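Local coordinates for protein (R)-specific secondary-alkylsulfatase (Pseudomonas sp., PDB 4AXH) that hydrolyses (R)-secondary-alkyl sulfates enantioselectively, using a two-zinc centre and inverting configuration to give (S)-alcohols and sulfate, at residues Leu341-Gln353 against Val359-Asp371. Sequence-based numbering, arbitrary orientation.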
loop_
_atom_site.group_PDB
_atom_site.type_symbol
_atom_site.label_atom_id
_atom_site.label_comp_id
_atom_site.label_asym_id
_atom_site.label_seq_id
_atom_site.Cartn_x
_atom_site.Cartn_y
_atom_site.Cartn_z
ATOM N N LEU A 341 2.429 20.235 -17.348
ATOM C CA LEU A 341 1.523 21.018 -18.198
ATOM C C LEU A 341 1.784 22.518 -18.059
ATOM O O LEU A 341 1.885 23.218 -19.068
ATOM C CB LEU A 341 0.027 20.700 -17.923
ATOM C CG LEU A 341 -1.070 21.420 -18.813
ATOM C CD1 LEU A 341 -0.819 21.235 -20.307
ATOM C CD2 LEU A 341 -2.446 20.853 -18.519
ATOM N N GLU A 342 1.879 23.001 -16.804
ATOM C CA GLU A 342 2.124 24.392 -16.493
ATOM C C GLU A 342 3.510 24.841 -16.956
ATOM O O GLU A 342 3.595 25.851 -17.630
ATOM C CB GLU A 342 1.914 24.599 -14.998
ATOM C CG GLU A 342 2.291 25.981 -14.474
ATOM C CD GLU A 342 1.935 26.221 -13.016
ATOM O OE1 GLU A 342 1.796 25.236 -12.248
ATOM O OE2 GLU A 342 1.769 27.409 -12.650
ATOM N N LYS A 343 4.581 24.071 -16.656
ATOM C CA LYS A 343 5.950 24.442 -17.032
ATOM C C LYS A 343 6.292 24.332 -18.514
ATOM O O LYS A 343 7.113 25.112 -19.015
ATOM C CB LYS A 343 6.987 23.683 -16.186
ATOM C CG LYS A 343 7.550 24.467 -14.992
ATOM C CD LYS A 343 9.045 24.772 -15.186
ATOM C CE LYS A 343 9.758 25.308 -13.958
ATOM N NZ LYS A 343 9.496 26.759 -13.741
ATOM N N TYR A 344 5.705 23.352 -19.218
ATOM C CA TYR A 344 6.075 23.096 -20.612
ATOM C C TYR A 344 4.978 23.155 -21.649
ATOM O O TYR A 344 5.307 23.307 -22.823
ATOM C CB TYR A 344 6.876 21.777 -20.742
ATOM C CG TYR A 344 7.966 21.625 -19.705
ATOM C CD1 TYR A 344 9.064 22.483 -19.687
ATOM C CD2 TYR A 344 7.863 20.672 -18.694
ATOM C CE1 TYR A 344 10.056 22.367 -18.715
ATOM C CE2 TYR A 344 8.847 20.550 -17.712
ATOM C CZ TYR A 344 9.944 21.398 -17.728
ATOM O OH TYR A 344 10.903 21.308 -16.750
ATOM N N GLY A 345 3.721 23.056 -21.229
ATOM C CA GLY A 345 2.553 23.062 -22.102
ATOM C C GLY A 345 2.497 24.139 -23.163
ATOM O O GLY A 345 2.193 23.847 -24.319
ATOM N N ASP A 346 2.838 25.387 -22.786
ATOM C CA ASP A 346 2.848 26.537 -23.709
ATOM C C ASP A 346 4.099 26.600 -24.598
ATOM O O ASP A 346 4.059 27.278 -25.637
ATOM C CB ASP A 346 2.679 27.853 -22.944
ATOM C CG ASP A 346 1.533 27.867 -21.941
ATOM O OD1 ASP A 346 0.456 27.293 -22.254
ATOM O OD2 ASP A 346 1.710 28.455 -20.845
ATOM N N ARG A 347 5.184 25.849 -24.207
ATOM C CA ARG A 347 6.509 25.713 -24.859
ATOM C C ARG A 347 6.723 24.380 -25.606
ATOM O O ARG A 347 7.871 24.056 -25.946
ATOM C CB ARG A 347 7.580 25.758 -23.791
ATOM C CG ARG A 347 7.889 27.102 -23.230
ATOM C CD ARG A 347 9.159 26.988 -22.431
ATOM N NE ARG A 347 9.018 26.510 -21.070
ATOM C CZ ARG A 347 10.057 26.365 -20.260
ATOM N NH1 ARG A 347 11.287 26.623 -20.692
ATOM N NH2 ARG A 347 9.875 26.006 -18.999
ATOM N N THR A 348 5.657 23.591 -25.832
ATOM C CA THR A 348 5.814 22.284 -26.469
ATOM C C THR A 348 4.968 22.062 -27.681
ATOM O O THR A 348 3.765 22.304 -27.635
ATOM C CB THR A 348 5.869 21.130 -25.452
ATOM O OG1 THR A 348 6.026 19.904 -26.164
ATOM C CG2 THR A 348 4.650 21.038 -24.597
ATOM N N ASP A 349 5.610 21.625 -28.786
ATOM C CA ASP A 349 4.959 21.376 -30.080
ATOM C C ASP A 349 4.632 19.907 -30.270
ATOM O O ASP A 349 3.645 19.571 -30.901
ATOM C CB ASP A 349 5.833 21.883 -31.249
ATOM C CG ASP A 349 5.991 23.400 -31.353
ATOM O OD1 ASP A 349 5.242 24.141 -30.644
ATOM O OD2 ASP A 349 6.859 23.855 -32.143
ATOM N N VAL A 350 5.487 19.027 -29.772
ATOM C CA VAL A 350 5.291 17.588 -29.883
ATOM C C VAL A 350 5.751 16.935 -28.630
ATOM O O VAL A 350 6.854 17.193 -28.185
ATOM C CB VAL A 350 5.893 16.952 -31.166
ATOM C CG1 VAL A 350 7.174 17.646 -31.594
ATOM C CG2 VAL A 350 6.079 15.438 -31.018
ATOM N N LEU A 351 4.885 16.124 -28.037
ATOM C CA LEU A 351 5.184 15.357 -26.837
ATOM C C LEU A 351 5.697 13.973 -27.269
ATOM O O LEU A 351 5.088 13.339 -28.124
ATOM C CB LEU A 351 3.925 15.228 -25.970
ATOM C CG LEU A 351 4.037 14.404 -24.700
ATOM C CD1 LEU A 351 3.244 15.019 -23.618
ATOM C CD2 LEU A 351 3.509 13.008 -24.908
ATOM N N ILE A 352 6.820 13.522 -26.692
ATOM C CA ILE A 352 7.347 12.172 -26.962
ATOM C C ILE A 352 7.388 11.322 -25.680
ATOM O O ILE A 352 7.334 11.853 -24.573
ATOM C CB ILE A 352 8.647 12.105 -27.806
ATOM C CG1 ILE A 352 9.843 12.701 -27.053
ATOM C CG2 ILE A 352 8.432 12.735 -29.217
ATOM C CD1 ILE A 352 11.154 12.272 -27.549
ATOM N N GLN A 353 7.414 10.010 -25.831
ATOM C CA GLN A 353 7.408 9.114 -24.674
ATOM C C GLN A 353 8.375 7.953 -24.841
ATOM O O GLN A 353 8.945 7.780 -25.922
ATOM C CB GLN A 353 5.991 8.575 -24.453
ATOM C CG GLN A 353 4.986 9.601 -24.007
ATOM C CD GLN A 353 3.708 9.390 -24.711
ATOM O OE1 GLN A 353 3.661 8.900 -25.833
ATOM N NE2 GLN A 353 2.648 9.781 -24.057
ATOM N N VAL A 359 2.504 12.712 -29.566
ATOM C CA VAL A 359 1.299 13.495 -29.838
ATOM C C VAL A 359 1.762 14.854 -30.367
ATOM O O VAL A 359 2.582 15.483 -29.730
ATOM C CB VAL A 359 0.233 13.548 -28.702
ATOM C CG1 VAL A 359 0.789 14.139 -27.422
ATOM C CG2 VAL A 359 -1.027 14.302 -29.149
ATOM N N TRP A 360 1.308 15.260 -31.557
ATOM C CA TRP A 360 1.760 16.497 -32.227
ATOM C C TRP A 360 0.822 17.687 -32.066
ATOM O O TRP A 360 -0.392 17.506 -32.029
ATOM C CB TRP A 360 1.991 16.277 -33.741
ATOM C CG TRP A 360 2.559 14.943 -34.132
ATOM C CD1 TRP A 360 1.880 13.766 -34.211
ATOM C CD2 TRP A 360 3.928 14.630 -34.424
ATOM N NE1 TRP A 360 2.734 12.743 -34.535
ATOM C CE2 TRP A 360 3.985 13.260 -34.750
ATOM C CE3 TRP A 360 5.114 15.401 -34.523
ATOM C CZ2 TRP A 360 5.181 12.618 -35.100
ATOM C CZ3 TRP A 360 6.298 14.763 -34.868
ATOM C CH2 TRP A 360 6.330 13.386 -35.126
ATOM N N GLY A 361 1.397 18.886 -32.039
ATOM C CA GLY A 361 0.655 20.136 -31.941
ATOM C C GLY A 361 0.352 20.504 -30.521
ATOM O O GLY A 361 -0.257 19.713 -29.799
ATOM N N GLY A 362 0.779 21.708 -30.131
ATOM C CA GLY A 362 0.633 22.269 -28.787
ATOM C C GLY A 362 -0.724 22.047 -28.182
ATOM O O GLY A 362 -0.812 21.636 -27.028
ATOM N N ASP A 363 -1.786 22.308 -28.973
ATOM C CA ASP A 363 -3.156 22.146 -28.500
ATOM C C ASP A 363 -3.518 20.699 -28.184
ATOM O O ASP A 363 -4.138 20.456 -27.126
ATOM C CB ASP A 363 -4.179 22.851 -29.411
ATOM C CG ASP A 363 -4.146 24.367 -29.273
ATOM O OD1 ASP A 363 -4.454 24.874 -28.162
ATOM O OD2 ASP A 363 -3.820 25.050 -30.273
ATOM N N LYS A 364 -3.090 19.735 -29.033
ATOM C CA LYS A 364 -3.334 18.309 -28.805
ATOM C C LYS A 364 -2.519 17.789 -27.645
ATOM O O LYS A 364 -3.034 16.953 -26.914
ATOM C CB LYS A 364 -3.138 17.480 -30.076
ATOM C CG LYS A 364 -4.350 17.484 -30.989
ATOM C CD LYS A 364 -3.888 17.290 -32.417
ATOM C CE LYS A 364 -3.986 18.572 -33.225
ATOM N NZ LYS A 364 -3.373 18.426 -34.571
ATOM N N VAL A 365 -1.289 18.348 -27.416
ATOM C CA VAL A 365 -0.439 18.000 -26.276
ATOM C C VAL A 365 -1.043 18.504 -24.969
ATOM O O VAL A 365 -1.052 17.769 -23.983
ATOM C CB VAL A 365 1.115 18.217 -26.396
ATOM C CG1 VAL A 365 1.640 18.042 -27.816
ATOM C CG2 VAL A 365 1.573 19.538 -25.812
ATOM N N ARG A 366 -1.557 19.741 -24.957
ATOM C CA ARG A 366 -2.182 20.370 -23.775
ATOM C C ARG A 366 -3.452 19.638 -23.321
ATOM O O ARG A 366 -3.658 19.466 -22.114
ATOM C CB ARG A 366 -2.499 21.833 -24.044
ATOM C CG ARG A 366 -1.325 22.745 -23.859
ATOM C CD ARG A 366 -1.633 24.103 -24.460
ATOM N NE ARG A 366 -0.461 24.575 -25.183
ATOM C CZ ARG A 366 -0.465 25.005 -26.434
ATOM N NH1 ARG A 366 -1.606 25.090 -27.110
ATOM N NH2 ARG A 366 0.666 25.388 -27.012
ATOM N N THR A 367 -4.297 19.202 -24.296
ATOM C CA THR A 367 -5.504 18.430 -24.032
ATOM C C THR A 367 -5.078 17.052 -23.476
ATOM O O THR A 367 -5.675 16.582 -22.518
ATOM C CB THR A 367 -6.325 18.276 -25.333
ATOM O OG1 THR A 367 -6.803 19.553 -25.735
ATOM C CG2 THR A 367 -7.496 17.259 -25.219
ATOM N N TYR A 368 -4.052 16.419 -24.082
ATOM C CA TYR A 368 -3.557 15.100 -23.697
ATOM C C TYR A 368 -3.083 15.139 -22.247
ATOM O O TYR A 368 -3.627 14.399 -21.429
ATOM C CB TYR A 368 -2.487 14.648 -24.699
ATOM C CG TYR A 368 -1.864 13.292 -24.450
ATOM C CD1 TYR A 368 -0.808 13.138 -23.546
ATOM C CD2 TYR A 368 -2.229 12.187 -25.209
ATOM C CE1 TYR A 368 -0.196 11.901 -23.350
ATOM C CE2 TYR A 368 -1.630 10.941 -25.008
ATOM C CZ TYR A 368 -0.590 10.815 -24.102
ATOM O OH TYR A 368 0.042 9.606 -23.919
ATOM N N LEU A 369 -2.203 16.081 -21.901
ATOM C CA LEU A 369 -1.715 16.274 -20.536
ATOM C C LEU A 369 -2.801 16.502 -19.519
ATOM O O LEU A 369 -2.823 15.829 -18.493
ATOM C CB LEU A 369 -0.671 17.386 -20.461
ATOM C CG LEU A 369 0.680 17.025 -21.056
ATOM C CD1 LEU A 369 1.652 18.162 -20.891
ATOM C CD2 LEU A 369 1.198 15.715 -20.459
ATOM N N ALA A 370 -3.738 17.401 -19.805
ATOM C CA ALA A 370 -4.829 17.687 -18.901
ATOM C C ALA A 370 -5.725 16.481 -18.708
ATOM O O ALA A 370 -6.169 16.250 -17.589
ATOM C CB ALA A 370 -5.616 18.860 -19.412
ATOM N N ASP A 371 -5.963 15.673 -19.768
ATOM C CA ASP A 371 -6.779 14.440 -19.697
ATOM C C ASP A 371 -6.079 13.412 -18.794
ATOM O O ASP A 371 -6.731 12.832 -17.926
ATOM C CB ASP A 371 -7.025 13.850 -21.101
ATOM C CG ASP A 371 -8.000 14.601 -22.008
ATOM O OD1 ASP A 371 -8.600 15.583 -21.557
ATOM O OD2 ASP A 371 -8.171 14.186 -23.165
#
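Leu351 and Val359 form a hydrogen-bonded antiparallel pair in a β-hairpin at the border of a metallo-β-lactamase sheet, and the pair illustrates how a short edge strand can be held by its backbone while the following helix folds back over it. Leu351 N donates a hydrogen bond to Val359 O (2.9 Å), and Val359 N donates one to Leu351 O (3.0 Å). One step further, Gly361 N, at the N-cap of helix 362-388, donates to Asp349 O from nearly along its C=O direction, though the N-H...O angle is only 131°. On the sheet face of Leu351, that side chain swings its CG anti to the backbone N (chi1 177°), and its CD1 meets Leu369 CD2 at 3.8 Å. On the other face, Val350 CG2 lies 3.6 Å from Trp360 CE3. The carbonyl of Gly345 accepts a hydrogen bond from Arg366: NE lies 2.9 Å from Gly345 O, well above the carbonyl plane, while NH1 forms a salt bridge with Asp363 OD1. Toward the zinc site, Tyr368 OH is hydrogen-bonded to Ala312 O and accepts from Gln353, whose side chain is about 9 Å from a zinc ion. Gln353 supplies NE2, 2.6 Å from Tyr368 OH, with that oxygen lying near the plane of the amide.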